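Local coordinates for Two-component insecticidal protein 16 kDa unit (Alcaligenes faecalis, PDB 5V3S) that forms the 16 kDa unit of a binary insecticidal protein that kills corn rootworm, by a mechanism similar to that of Cry34Ab1/Cry35Ab1, at residues Thr23-Asn28 / Glu66-Ile71; Trp40-Val45 / Gly75-Ser80; Gly85-Tyr90 / Tyr99-Pro104; Ile124-Gly129 / Asn137-Val142; Lys32-Tyr37 / Gln57-Ile62. All blocks are in the same frame, centred on the assembly; numbering follows the deposited sequence.

Interaction 1. Residues Thr23-Asn28 / Glu66-Ile71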
# COMPACT_ATOMS: atom_id res chain seq x y z
N THR A 23 -3.53 -1.80 -4.11
CA THR A 23 -3.59 -3.21 -4.49
C THR A 23 -2.18 -3.52 -4.99
O THR A 23 -1.67 -2.78 -5.82
CB THR A 23 -4.69 -3.45 -5.55
OG1 THR A 23 -5.94 -3.18 -4.98
CG2 THR A 23 -4.68 -4.86 -5.98
N ILE A 24 -1.58 -4.63 -4.49
CA ILE A 24 -0.24 -5.11 -4.91
C ILE A 24 -0.43 -6.43 -5.61
O ILE A 24 -1.04 -7.35 -5.01
CB ILE A 24 0.67 -5.28 -3.67
CG1 ILE A 24 0.69 -3.99 -2.88
CG2 ILE A 24 2.10 -5.72 -4.01
CD1 ILE A 24 -0.22 -3.98 -1.69
N PHE A 25 -0.04 -6.48 -6.89
CA PHE A 25 -0.23 -7.69 -7.72
C PHE A 25 1.16 -8.11 -8.03
O PHE A 25 1.98 -7.28 -8.44
CB PHE A 25 -0.94 -7.36 -9.07
CG PHE A 25 -1.25 -8.56 -9.88
CD1 PHE A 25 -2.41 -9.25 -9.69
CD2 PHE A 25 -0.32 -9.06 -10.79
CE1 PHE A 25 -2.72 -10.37 -10.46
CE2 PHE A 25 -0.60 -10.23 -11.54
CZ PHE A 25 -1.79 -10.87 -11.33
N VAL A 26 1.45 -9.42 -7.97
CA VAL A 26 2.84 -9.89 -8.04
C VAL A 26 2.94 -11.03 -9.02
O VAL A 26 1.96 -11.73 -9.19
CB VAL A 26 3.40 -10.37 -6.69
CG1 VAL A 26 3.17 -9.26 -5.63
CG2 VAL A 26 2.72 -11.62 -6.22
N VAL A 27 4.15 -11.19 -9.54
CA VAL A 27 4.47 -12.20 -10.57
C VAL A 27 5.87 -12.75 -10.35
O VAL A 27 6.79 -12.06 -10.11
CB VAL A 27 4.36 -11.59 -12.01
CG1 VAL A 27 4.66 -12.61 -13.09
CG2 VAL A 27 3.06 -10.88 -12.25
N ASN A 28 5.97 -14.05 -10.51
CA ASN A 28 7.20 -14.82 -10.56
C ASN A 28 7.90 -15.12 -9.23
O ASN A 28 9.09 -15.54 -9.21
CB ASN A 28 8.18 -14.30 -11.58
CG ASN A 28 9.18 -15.37 -12.01
OD1 ASN A 28 8.81 -16.54 -12.06
ND2 ASN A 28 10.46 -14.99 -12.27
N GLU A 66 0.99 -14.41 -9.20
CA GLU A 66 -0.18 -14.08 -10.05
C GLU A 66 -1.44 -13.76 -9.27
O GLU A 66 -2.51 -13.85 -9.85
CB GLU A 66 -0.47 -15.11 -11.15
CG GLU A 66 0.75 -15.39 -12.07
CD GLU A 66 0.51 -16.56 -13.04
OE1 GLU A 66 -0.56 -17.21 -13.06
OE2 GLU A 66 1.44 -16.82 -13.76
N ASP A 67 -1.30 -13.44 -7.97
CA ASP A 67 -2.37 -12.93 -7.14
C ASP A 67 -2.12 -11.50 -6.69
O ASP A 67 -1.06 -10.97 -6.80
CB ASP A 67 -2.49 -13.74 -5.85
CG ASP A 67 -3.08 -15.13 -6.03
OD1 ASP A 67 -3.63 -15.49 -7.12
OD2 ASP A 67 -3.02 -15.91 -5.04
N SER A 68 -3.18 -10.88 -6.18
CA SER A 68 -2.96 -9.58 -5.56
C SER A 68 -3.48 -9.59 -4.10
O SER A 68 -4.20 -10.48 -3.64
CB SER A 68 -3.68 -8.49 -6.32
OG SER A 68 -5.12 -8.66 -6.30
N TYR A 69 -3.17 -8.51 -3.42
CA TYR A 69 -3.73 -8.29 -2.05
C TYR A 69 -3.92 -6.78 -1.92
O TYR A 69 -3.12 -6.04 -2.51
CB TYR A 69 -2.70 -8.72 -1.05
CG TYR A 69 -3.01 -8.38 0.37
CD1 TYR A 69 -4.03 -9.06 1.10
CD2 TYR A 69 -2.24 -7.43 1.07
CE1 TYR A 69 -4.25 -8.79 2.49
CE2 TYR A 69 -2.45 -7.19 2.45
CZ TYR A 69 -3.47 -7.83 3.12
OH TYR A 69 -3.69 -7.53 4.46
N THR A 70 -4.98 -6.36 -1.21
CA THR A 70 -5.30 -4.94 -1.08
C THR A 70 -5.24 -4.57 0.37
O THR A 70 -5.79 -5.31 1.25
CB THR A 70 -6.71 -4.70 -1.66
OG1 THR A 70 -6.69 -5.05 -3.05
CG2 THR A 70 -7.12 -3.29 -1.49
N ILE A 71 -4.65 -3.41 0.58
CA ILE A 71 -4.60 -2.74 1.88
C ILE A 71 -5.54 -1.50 1.73
O ILE A 71 -5.52 -0.77 0.71
CB ILE A 71 -3.17 -2.36 2.21
CG1 ILE A 71 -2.33 -3.57 2.52
CG2 ILE A 71 -3.08 -1.35 3.33
CD1 ILE A 71 -0.84 -3.37 2.47
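Thr23 and Thr70 face each other as a non-hydrogen-bonded pair of the antiparallel strands 19-27 and 68-74, neighbours in the mixed sheet of the aegerolysin beta-sandwich. In both, OG1 lies anti to the carbonyl carbon, beside the backbone N. The hydroxyls meet OG1 to OG1 at 2.8 Å in a hydrogen bond that either may donate, and Thr23 CG2 reaches Ser68 CB at 3.8 Å. Phe25 CG stands anti to its backbone N (chi1 -176°), beside the carbonyl carbon; the ring lies against Glu66-Ser68. Asp67 O sits over one ring face near the rim, 3.6 Å from CD1, and Glu66 O approaches CZ to 3.4 Å. On the other side of the sheet Ile24 CD1 meets Ile71 CD1 at 4.2 Å, and both side chains press on Phe87 of the facing sheet. Ile24 and Tyr69 exchange two backbone bonds. Beyond Phe25 two more follow, Val26 N to Asp67 O and Glu66 N to Val26 O at 2.9 Å, the latter bent to 135° at the hydrogen.

Interaction 2. Residues Trp40-Val45 / Gly75-Ser80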
# COMPACT_ATOMS: atom_id res chain seq x y z
N TRP A 40 -1.71 8.10 11.47
CA TRP A 40 -3.09 8.62 11.52
C TRP A 40 -4.00 7.70 10.76
O TRP A 40 -3.59 7.12 9.72
CB TRP A 40 -3.15 9.99 10.89
CG TRP A 40 -2.38 11.00 11.63
CD1 TRP A 40 -1.12 11.39 11.36
CD2 TRP A 40 -2.82 11.78 12.78
NE1 TRP A 40 -0.72 12.35 12.26
CE2 TRP A 40 -1.74 12.61 13.14
CE3 TRP A 40 -4.00 11.83 13.51
CZ2 TRP A 40 -1.79 13.49 14.23
CZ3 TRP A 40 -4.08 12.75 14.62
CH2 TRP A 40 -2.97 13.56 14.95
N GLY A 41 -5.24 7.63 11.22
CA GLY A 41 -6.29 6.86 10.65
C GLY A 41 -6.32 5.42 11.07
O GLY A 41 -5.71 5.00 12.07
N LYS A 42 -7.02 4.62 10.27
CA LYS A 42 -7.17 3.22 10.54
C LYS A 42 -7.05 2.36 9.27
O LYS A 42 -7.21 2.87 8.18
CB LYS A 42 -8.56 2.94 11.18
CG LYS A 42 -9.72 3.27 10.25
CD LYS A 42 -11.09 3.04 10.97
CE LYS A 42 -12.27 3.38 10.05
NZ LYS A 42 -13.55 3.10 10.78
N PHE A 43 -6.67 1.11 9.44
CA PHE A 43 -6.74 0.16 8.39
C PHE A 43 -8.10 -0.49 8.51
O PHE A 43 -8.69 -0.53 9.59
CB PHE A 43 -5.64 -0.93 8.53
CG PHE A 43 -4.21 -0.48 8.11
CD1 PHE A 43 -3.95 -0.08 6.85
CD2 PHE A 43 -3.18 -0.61 9.00
CE1 PHE A 43 -2.69 0.31 6.48
CE2 PHE A 43 -1.89 -0.27 8.64
CZ PHE A 43 -1.66 0.20 7.37
N HIS A 44 -8.57 -1.03 7.40
CA HIS A 44 -9.84 -1.72 7.33
C HIS A 44 -9.94 -2.64 6.10
O HIS A 44 -9.20 -2.52 5.07
CB HIS A 44 -11.06 -0.74 7.34
CG HIS A 44 -11.11 0.12 6.14
ND1 HIS A 44 -11.70 -0.31 4.96
CD2 HIS A 44 -10.58 1.32 5.88
CE1 HIS A 44 -11.53 0.60 4.04
NE2 HIS A 44 -10.85 1.60 4.56
N VAL A 45 -10.91 -3.52 6.23
CA VAL A 45 -11.19 -4.54 5.21
C VAL A 45 -11.57 -3.76 3.98
O VAL A 45 -12.41 -2.83 4.04
CB VAL A 45 -12.32 -5.55 5.65
CG1 VAL A 45 -12.72 -6.45 4.48
CG2 VAL A 45 -11.88 -6.38 6.84
N GLY A 75 -9.77 7.77 7.20
CA GLY A 75 -9.81 8.46 8.46
C GLY A 75 -10.56 7.74 9.54
O GLY A 75 -11.49 6.97 9.28
N ARG A 76 -10.19 8.02 10.79
CA ARG A 76 -10.83 7.49 11.98
C ARG A 76 -11.99 8.40 12.36
O ARG A 76 -11.84 9.61 12.53
CB ARG A 76 -9.83 7.41 13.17
CG ARG A 76 -10.42 6.62 14.31
CD ARG A 76 -9.42 6.36 15.37
NE ARG A 76 -8.40 5.40 14.91
CZ ARG A 76 -8.64 4.10 14.83
NH1 ARG A 76 -9.78 3.59 15.16
NH2 ARG A 76 -7.63 3.26 14.48
N GLU A 77 -13.18 7.81 12.40
CA GLU A 77 -14.37 8.44 12.96
C GLU A 77 -14.10 9.25 14.26
O GLU A 77 -13.64 8.70 15.26
CB GLU A 77 -15.47 7.37 13.16
CG GLU A 77 -15.03 6.14 13.96
CD GLU A 77 -14.10 5.19 13.21
OE1 GLU A 77 -13.86 5.40 12.02
OE2 GLU A 77 -13.61 4.21 13.81
N ASN A 78 -14.43 10.54 14.22
CA ASN A 78 -14.25 11.50 15.35
C ASN A 78 -12.87 11.52 15.92
O ASN A 78 -12.68 11.41 17.14
CB ASN A 78 -15.25 11.24 16.48
CG ASN A 78 -16.48 12.10 16.35
OD1 ASN A 78 -16.39 13.31 16.14
ND2 ASN A 78 -17.65 11.48 16.48
N ALA A 79 -11.90 11.67 15.04
CA ALA A 79 -10.54 11.69 15.48
C ALA A 79 -9.68 12.26 14.39
O ALA A 79 -9.46 13.49 14.34
CB ALA A 79 -10.08 10.29 15.89
N SER A 80 -9.26 11.39 13.46
CA SER A 80 -8.01 11.63 12.74
C SER A 80 -8.02 12.61 11.58
O SER A 80 -8.98 12.72 10.79
CB SER A 80 -7.38 10.31 12.27
OG SER A 80 -7.87 9.95 11.02
O HOH W 1 -4.94 3.64 14.20
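Lys42 crosses Glu77 at about a right angle and forms a salt bridge with it, NZ to OE1 at 2.6 Å. Its CG lies between the backbone N and the carbonyl carbon (chi1 64°), and the chain is fully extended beyond, carrying the ammonium group from strand 40-44 to the loop after strand 68-74. Glu77 OE1 is met on its syn side, somewhat out of the carboxylate plane; Lys49 O and Tyr16 OH also bind NZ. Nearer the backbone, Lys42 CB lies over one face of the Arg76 guanidinium, 3.4 Å from NH2. That NH2 forms a salt bridge with Glu52 and donates to a water 2.7 Å away, which lies at the guanidinium edge and itself donates to Gly41 O at 2.6 Å. The acids Glu77 and Glu52 would be expected to offset the two nearby positive charges. Gly41, at positive phi (84°), lays its CA 3.5 Å from Ser80 OG. This hydroxyl accepts a nearly straight bond from Arg76 N at 3.0 Å, closing Arg76-Ser80 on itself, and is also bonded to Gly82 O. Ser80 CB touches the edge of Trp40 at CE3, 3.9 Å away. Buried Gly75 O has no polar partner. The contact thus ties the loop to strand 40-44, which lies between strands 52-53 and 68-74, while helix 10-16 touches Glu77 through Lys12.

Interaction 3. Residues Gly85-Tyr90 / Tyr99-Pro104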
# COMPACT_ATOMS: atom_id res chain seq x y z
N GLY A 85 0.69 6.61 6.73
CA GLY A 85 1.28 5.30 7.11
C GLY A 85 2.19 4.78 6.00
O GLY A 85 2.50 5.50 5.01
N GLY A 86 2.49 3.47 6.11
CA GLY A 86 3.36 2.81 5.15
C GLY A 86 3.46 1.31 5.40
O GLY A 86 2.92 0.75 6.39
N PHE A 87 4.20 0.64 4.49
CA PHE A 87 4.46 -0.79 4.60
C PHE A 87 5.57 -1.11 3.63
O PHE A 87 5.87 -0.32 2.73
CB PHE A 87 3.24 -1.69 4.29
CG PHE A 87 2.72 -1.58 2.89
CD1 PHE A 87 1.83 -0.54 2.55
CD2 PHE A 87 3.17 -2.47 1.85
CE1 PHE A 87 1.39 -0.41 1.28
CE2 PHE A 87 2.68 -2.33 0.53
CZ PHE A 87 1.80 -1.26 0.28
N SER A 88 6.08 -2.32 3.74
CA SER A 88 7.22 -2.82 2.98
C SER A 88 6.89 -4.17 2.38
O SER A 88 6.03 -4.89 2.84
CB SER A 88 8.54 -2.87 3.79
OG SER A 88 8.91 -1.58 4.36
N LEU A 89 7.52 -4.47 1.26
CA LEU A 89 7.24 -5.82 0.68
C LEU A 89 8.57 -6.47 0.50
O LEU A 89 9.52 -5.87 0.02
CB LEU A 89 6.66 -5.74 -0.69
CG LEU A 89 6.14 -7.02 -1.32
CD1 LEU A 89 4.91 -7.53 -0.69
CD2 LEU A 89 5.91 -6.80 -2.79
N TYR A 90 8.59 -7.75 0.80
CA TYR A 90 9.81 -8.55 0.73
C TYR A 90 9.59 -9.75 -0.23
O TYR A 90 8.46 -10.17 -0.49
CB TYR A 90 10.12 -9.12 2.10
CG TYR A 90 10.44 -8.09 3.11
CD1 TYR A 90 9.42 -7.36 3.70
CD2 TYR A 90 11.73 -7.83 3.46
CE1 TYR A 90 9.71 -6.32 4.60
CE2 TYR A 90 12.02 -6.80 4.35
CZ TYR A 90 10.98 -6.06 4.91
OH TYR A 90 11.35 -5.08 5.85
N TYR A 99 6.80 1.59 0.86
CA TYR A 99 5.82 2.55 0.43
C TYR A 99 5.36 3.44 1.62
O TYR A 99 5.33 2.97 2.75
CB TYR A 99 4.63 1.83 -0.21
CG TYR A 99 3.63 2.79 -0.81
CD1 TYR A 99 4.00 3.62 -1.92
CD2 TYR A 99 2.37 2.93 -0.25
CE1 TYR A 99 3.07 4.53 -2.45
CE2 TYR A 99 1.45 3.76 -0.79
CZ TYR A 99 1.81 4.58 -1.87
OH TYR A 99 0.84 5.46 -2.31
N TYR A 100 4.98 4.68 1.33
CA TYR A 100 4.56 5.65 2.40
C TYR A 100 3.61 6.61 1.80
O TYR A 100 3.73 6.96 0.60
CB TYR A 100 5.81 6.42 2.99
CG TYR A 100 5.47 7.70 3.79
CD1 TYR A 100 5.03 7.59 5.08
CD2 TYR A 100 5.50 8.99 3.21
CE1 TYR A 100 4.61 8.68 5.82
CE2 TYR A 100 5.13 10.11 3.96
CZ TYR A 100 4.70 9.92 5.29
OH TYR A 100 4.31 10.96 6.08
N TRP A 101 2.57 6.96 2.57
CA TRP A 101 1.56 7.91 2.12
C TRP A 101 1.22 8.88 3.29
O TRP A 101 1.36 8.54 4.44
CB TRP A 101 0.30 7.18 1.62
CG TRP A 101 -0.42 6.44 2.69
CD1 TRP A 101 -1.40 6.94 3.50
CD2 TRP A 101 -0.22 5.09 3.12
NE1 TRP A 101 -1.80 6.01 4.39
CE2 TRP A 101 -1.10 4.85 4.18
CE3 TRP A 101 0.55 4.03 2.64
CZ2 TRP A 101 -1.16 3.62 4.84
CZ3 TRP A 101 0.50 2.82 3.31
CH2 TRP A 101 -0.39 2.61 4.35
N ASP A 102 0.82 10.09 2.92
CA ASP A 102 0.40 11.07 3.88
C ASP A 102 -0.74 11.76 3.22
O ASP A 102 -0.53 12.48 2.26
CB ASP A 102 1.56 11.98 4.26
CG ASP A 102 1.13 13.03 5.29
OD1 ASP A 102 0.19 12.74 6.05
OD2 ASP A 102 1.72 14.11 5.30
N CYS A 103 -1.95 11.43 3.64
CA CYS A 103 -3.18 11.91 3.08
C CYS A 103 -4.01 12.55 4.22
O CYS A 103 -4.88 11.91 4.83
CB CYS A 103 -3.94 10.76 2.46
SG CYS A 103 -2.89 9.79 1.35
N PRO A 104 -3.69 13.79 4.51
CA PRO A 104 -4.19 14.49 5.69
C PRO A 104 -5.62 14.97 5.51
O PRO A 104 -6.08 15.06 4.38
CB PRO A 104 -3.28 15.66 5.78
CG PRO A 104 -3.05 16.03 4.35
CD PRO A 104 -2.88 14.68 3.66
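Gly85 and Trp101 exchange backbone hydrogen bonds, Trp101 N to Gly85 O at 2.8 Å and Gly85 N to Trp101 O at 3.1 Å. Two residues along, Phe87 and Tyr99 repeat the pattern: Tyr99 N reaches Phe87 O at 2.8 Å, and Phe87 N reaches Tyr99 O at 3.1 Å. These are the hydrogen-bonded pairs of an antiparallel beta hairpin. Trp101 CG sits between the backbone N and the carbonyl carbon (chi1 66°), and the indole lies across the partner strand, covering the glycine backbone. Gly85 CA makes a CH-pi contact 4.0 Å from the centroid of the six-membered ring, Gly85 O and Gly86 N lie over the same rings toward the rim, and CZ3 comes to 3.4 Å from Gly86 CA. Gly85 has no side chain on the face where the indole lies, which lets the ring come this close to the backbone. Phe87 meets the indole edge, CD1 to Trp101 CZ3 at 3.7 Å, and its CE1 touches Tyr99 CD2 at 3.8 Å, those two ring planes being 57° apart. Polar ends of the aromatic groups are held elsewhere: Trp101 NE1 by Thr83, Tyr99 OH by Asp111 and Tyr100 OH by Glu84. In the five-strand sheet, strand 83-91 runs between 31-38 and 94-103, and Phe87, Tyr99 and Trp101 pack against strand 19-27 of the facing sheet through Ile22, Ile24 and Met20.

Interaction 4. Residues Ile124-Gly129 / Asn137-Val142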
# COMPACT_ATOMS: atom_id res chain seq x y z
N ILE A 124 6.18 -1.09 -10.47
CA ILE A 124 5.43 0.06 -11.09
C ILE A 124 4.17 0.46 -10.30
O ILE A 124 3.29 -0.40 -10.07
CB ILE A 124 5.06 -0.18 -12.54
CG1 ILE A 124 6.27 -0.56 -13.43
CG2 ILE A 124 4.35 1.11 -13.08
CD1 ILE A 124 7.19 0.57 -13.78
N LYS A 125 4.09 1.77 -9.93
CA LYS A 125 2.87 2.29 -9.32
C LYS A 125 1.99 3.16 -10.30
O LYS A 125 2.52 3.96 -11.09
CB LYS A 125 3.26 3.09 -8.10
CG LYS A 125 2.09 3.71 -7.35
CD LYS A 125 2.59 4.40 -6.09
CE LYS A 125 3.34 5.68 -6.47
NZ LYS A 125 2.52 6.93 -6.64
N LYS A 126 0.68 2.98 -10.21
CA LYS A 126 -0.32 3.77 -10.93
C LYS A 126 -1.21 4.34 -9.86
O LYS A 126 -1.48 3.71 -8.83
CB LYS A 126 -1.14 2.92 -11.91
CG LYS A 126 -0.32 2.13 -12.98
CD LYS A 126 -0.00 2.90 -14.28
CE LYS A 126 1.15 2.21 -15.10
NZ LYS A 126 1.85 3.22 -15.95
N GLY A 127 -1.69 5.59 -10.06
CA GLY A 127 -2.38 6.31 -8.98
C GLY A 127 -1.39 6.81 -7.95
O GLY A 127 -0.16 6.64 -8.07
N GLY A 128 -1.87 7.44 -6.89
CA GLY A 128 -0.97 7.87 -5.82
C GLY A 128 -0.37 9.23 -6.18
O GLY A 128 -0.83 9.87 -7.11
N GLY A 129 0.68 9.65 -5.47
CA GLY A 129 1.32 10.93 -5.74
C GLY A 129 0.46 11.96 -5.06
O GLY A 129 0.01 11.73 -3.93
N ASN A 137 -7.67 5.08 -5.34
CA ASN A 137 -7.17 3.74 -5.63
C ASN A 137 -5.73 3.84 -6.16
O ASN A 137 -5.41 4.68 -7.02
CB ASN A 137 -8.04 3.04 -6.67
CG ASN A 137 -9.49 2.83 -6.21
OD1 ASN A 137 -9.75 2.01 -5.38
ND2 ASN A 137 -10.40 3.69 -6.65
N ILE A 138 -4.85 2.93 -5.70
CA ILE A 138 -3.45 2.93 -6.12
C ILE A 138 -3.16 1.44 -6.41
O ILE A 138 -3.67 0.59 -5.69
CB ILE A 138 -2.49 3.36 -4.92
CG1 ILE A 138 -2.88 4.76 -4.33
CG2 ILE A 138 -1.03 3.33 -5.32
CD1 ILE A 138 -2.56 4.97 -2.85
N PHE A 139 -2.30 1.20 -7.37
CA PHE A 139 -1.99 -0.12 -7.93
C PHE A 139 -0.49 -0.19 -8.01
O PHE A 139 0.14 0.65 -8.59
CB PHE A 139 -2.60 -0.18 -9.34
CG PHE A 139 -2.44 -1.46 -10.12
CD1 PHE A 139 -2.58 -2.71 -9.55
CD2 PHE A 139 -2.29 -1.40 -11.51
CE1 PHE A 139 -2.52 -3.88 -10.32
CE2 PHE A 139 -2.21 -2.54 -12.28
CZ PHE A 139 -2.37 -3.78 -11.70
N ILE A 140 0.11 -1.25 -7.41
CA ILE A 140 1.55 -1.55 -7.60
C ILE A 140 1.67 -2.99 -8.16
O ILE A 140 1.07 -3.83 -7.63
CB ILE A 140 2.34 -1.41 -6.30
CG1 ILE A 140 2.13 0.01 -5.71
CG2 ILE A 140 3.83 -1.75 -6.55
CD1 ILE A 140 2.90 0.22 -4.42
N THR A 141 2.38 -3.14 -9.25
CA THR A 141 2.78 -4.38 -9.84
C THR A 141 4.24 -4.62 -9.48
O THR A 141 5.13 -3.72 -9.46
CB THR A 141 2.47 -4.46 -11.37
OG1 THR A 141 3.09 -3.33 -12.06
CG2 THR A 141 0.92 -4.40 -11.64
N VAL A 142 4.52 -5.90 -9.23
CA VAL A 142 5.80 -6.30 -8.92
C VAL A 142 6.09 -7.59 -9.75
O VAL A 142 5.36 -8.50 -9.66
CB VAL A 142 5.94 -6.57 -7.44
CG1 VAL A 142 7.38 -6.88 -7.20
CG2 VAL A 142 5.49 -5.35 -6.56
O HOH W 2 -4.65 7.59 -6.63
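Ile124 and Thr141 satisfy each other's backbone: Ile124 N donates to Thr141 O at 3.0 Å, and Thr141 N returns a bond of 3.0 Å to Ile124 O. Lys126 and Phe139 do likewise, Lys126 N to Phe139 O at 2.9 Å and Phe139 N to Lys126 O at 3.0 Å. Strands 121-126 and 136-144 form a beta hairpin at one margin of the six-strand sheet. Past Lys126 direct pairing stops, and a water takes over, accepting from Gly128 N at 2.8 Å and donating to Asn137 O at 3.0 Å. Lys125 crosses Ile138 obliquely, CG to CG2 at 3.7 Å, then bends at chi3 (72°), turning CE from the extended path. Its NZ bonds Gly127 O at 3.1 Å, in the carbonyl plane and on a lone pair, and forms a salt bridge with Asp111, which also accepts from Gly129 N. Ile138 CG1 packs against Gly128. On the partner strand, Ile138 and Ile140 share further backbone bonds with strand 19-27. The lysine therefore has two acceptors, one neutral and one charged; Asp111 of strand 110-115 probably stabilises its positive charge, and by binding both Lys125 NZ and Gly129 N it links the glycine-rich loop to that strand.

Interaction 5. Residues Lys32-Tyr37 / Gln57-Ile62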
# COMPACT_ATOMS: atom_id res chain seq x y z
N LYS A 32 5.86 -11.03 0.62
CA LYS A 32 5.39 -10.89 2.00
C LYS A 32 5.30 -9.41 2.36
O LYS A 32 6.34 -8.69 2.21
CB LYS A 32 6.35 -11.56 2.95
CG LYS A 32 5.94 -11.57 4.42
CD LYS A 32 7.01 -12.26 5.27
CE LYS A 32 8.40 -11.57 5.21
NZ LYS A 32 9.39 -12.04 6.27
N VAL A 33 4.12 -9.02 2.89
CA VAL A 33 3.98 -7.66 3.48
C VAL A 33 4.57 -7.63 4.89
O VAL A 33 4.28 -8.48 5.73
CB VAL A 33 2.52 -7.18 3.46
CG1 VAL A 33 2.47 -5.78 3.99
CG2 VAL A 33 1.86 -7.31 2.06
N GLU A 34 5.40 -6.62 5.21
CA GLU A 34 5.85 -6.46 6.59
C GLU A 34 6.00 -4.97 6.83
O GLU A 34 5.98 -4.14 5.90
CB GLU A 34 7.20 -7.14 6.84
CG GLU A 34 7.26 -8.60 6.78
CD GLU A 34 6.54 -9.33 7.88
OE1 GLU A 34 6.26 -8.82 9.00
OE2 GLU A 34 6.24 -10.51 7.58
N GLY A 35 6.15 -4.62 8.10
CA GLY A 35 6.45 -3.25 8.43
C GLY A 35 5.24 -2.29 8.35
O GLY A 35 5.42 -1.05 8.36
N ALA A 36 4.02 -2.80 8.22
CA ALA A 36 2.87 -1.89 8.11
C ALA A 36 2.68 -1.07 9.41
O ALA A 36 2.74 -1.62 10.52
CB ALA A 36 1.58 -2.67 7.79
N TYR A 37 2.40 0.24 9.25
CA TYR A 37 2.12 1.09 10.36
C TYR A 37 1.22 2.21 9.95
O TYR A 37 1.07 2.52 8.76
CB TYR A 37 3.45 1.65 10.92
CG TYR A 37 4.05 2.68 10.05
CD1 TYR A 37 4.81 2.36 8.96
CD2 TYR A 37 3.81 4.07 10.28
CE1 TYR A 37 5.32 3.30 8.10
CE2 TYR A 37 4.36 5.01 9.44
CZ TYR A 37 5.08 4.60 8.32
OH TYR A 37 5.56 5.50 7.43
N GLN A 57 -2.54 -7.64 11.48
CA GLN A 57 -3.29 -8.47 10.53
C GLN A 57 -2.82 -8.37 9.07
O GLN A 57 -3.00 -9.34 8.32
CB GLN A 57 -4.76 -8.16 10.59
CG GLN A 57 -5.29 -8.57 11.98
CD GLN A 57 -6.73 -8.26 12.10
OE1 GLN A 57 -7.11 -7.12 12.48
NE2 GLN A 57 -7.58 -9.19 11.65
N ILE A 58 -2.16 -7.26 8.74
CA ILE A 58 -1.50 -7.08 7.44
C ILE A 58 -0.10 -7.72 7.42
O ILE A 58 0.25 -8.47 6.47
CB ILE A 58 -1.44 -5.60 7.13
CG1 ILE A 58 -2.82 -5.07 6.92
CG2 ILE A 58 -0.66 -5.30 5.86
CD1 ILE A 58 -2.85 -3.56 6.96
N ASN A 59 0.70 -7.41 8.46
CA ASN A 59 2.05 -7.87 8.50
C ASN A 59 2.13 -9.38 8.48
O ASN A 59 1.36 -10.07 9.18
CB ASN A 59 2.74 -7.30 9.73
CG ASN A 59 3.06 -5.87 9.56
OD1 ASN A 59 3.07 -5.38 8.42
ND2 ASN A 59 3.08 -5.13 10.64
N GLY A 60 3.00 -9.93 7.62
CA GLY A 60 3.10 -11.35 7.43
C GLY A 60 2.28 -11.97 6.32
O GLY A 60 2.48 -13.19 5.96
N THR A 61 1.42 -11.17 5.72
CA THR A 61 0.55 -11.59 4.63
C THR A 61 1.42 -12.04 3.45
O THR A 61 2.25 -11.31 2.96
CB THR A 61 -0.40 -10.46 4.19
OG1 THR A 61 -1.32 -10.24 5.23
CG2 THR A 61 -1.30 -10.86 2.96
N ILE A 62 1.17 -13.22 2.92
CA ILE A 62 1.89 -13.62 1.73
C ILE A 62 1.00 -13.35 0.52
O ILE A 62 -0.09 -13.78 0.56
CB ILE A 62 2.24 -15.15 1.83
CG1 ILE A 62 3.18 -15.40 3.03
CG2 ILE A 62 2.88 -15.65 0.48
CD1 ILE A 62 4.51 -14.75 2.95
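Ala36 N donates to Asn59 OD1 at 2.8 Å, in the amide plane and on a lone pair of the oxygen. Asn59 CG stands anti to its carbonyl carbon (chi1 -75°), and OD1 of the amide beyond it reaches strand 31-38. Two backbone bonds follow: Gly60 N to Val33 O at 2.7 Å, and Val33 N to Thr61 O at 3.0 Å. Ile58 CG2 packs on Val33 CG1 at 3.7 Å and on Ala36 CB at 4.0 Å. Glu34 bends at chi2 toward the loop, and its OE2 comes to 3.3 Å from Gly60 CA. At the other end, Ile62 CD1 rests on Lys32 CB and CG, in the short edge-strand pairing that borders the five-strand sheet of the aegerolysin sandwich. A type II beta turn from Ile58 to Thr61 presents Asn59 and Gly60 N to the strand, with Gly60 at its positive-phi third position. Ile58 O is gripped twice by Thr61, through N at 3.0 Å and through OG1 at 2.7 Å, both coming from the same face of its plane. Farther out, Val33 touches Phe87 and Leu89 of strand 83-91, and Ile58 reaches Tyr69 and Ile71 on strand 68-74.

Overall arrangement
Interactions 1 and 4 lie in the six-strand sheet, and interaction 2 joins its strand 40-44 to a loop; interaction 3 lies in the five-strand sheet packed on it, where interaction 5 joins strand 31-38 to a turn. Strands 19-27 and 136-144 are neighbours, so interactions 1 and 4 share backbone bonds, their centres about 11 Å apart. Strands 31-38 and 83-91 similarly join interactions 5 and 3, with centres about 12 Å apart. Between the sheets, Ile24 and Ile71 meet Phe87, while Phe43 touches Ile58 and Trp101. Along the chain, interaction 5 falls within interaction 1, interaction 2 crosses both, and hairpins 3 and 4 follow; pairing of 19-27 with 136-144 joins the fold's beginning and end.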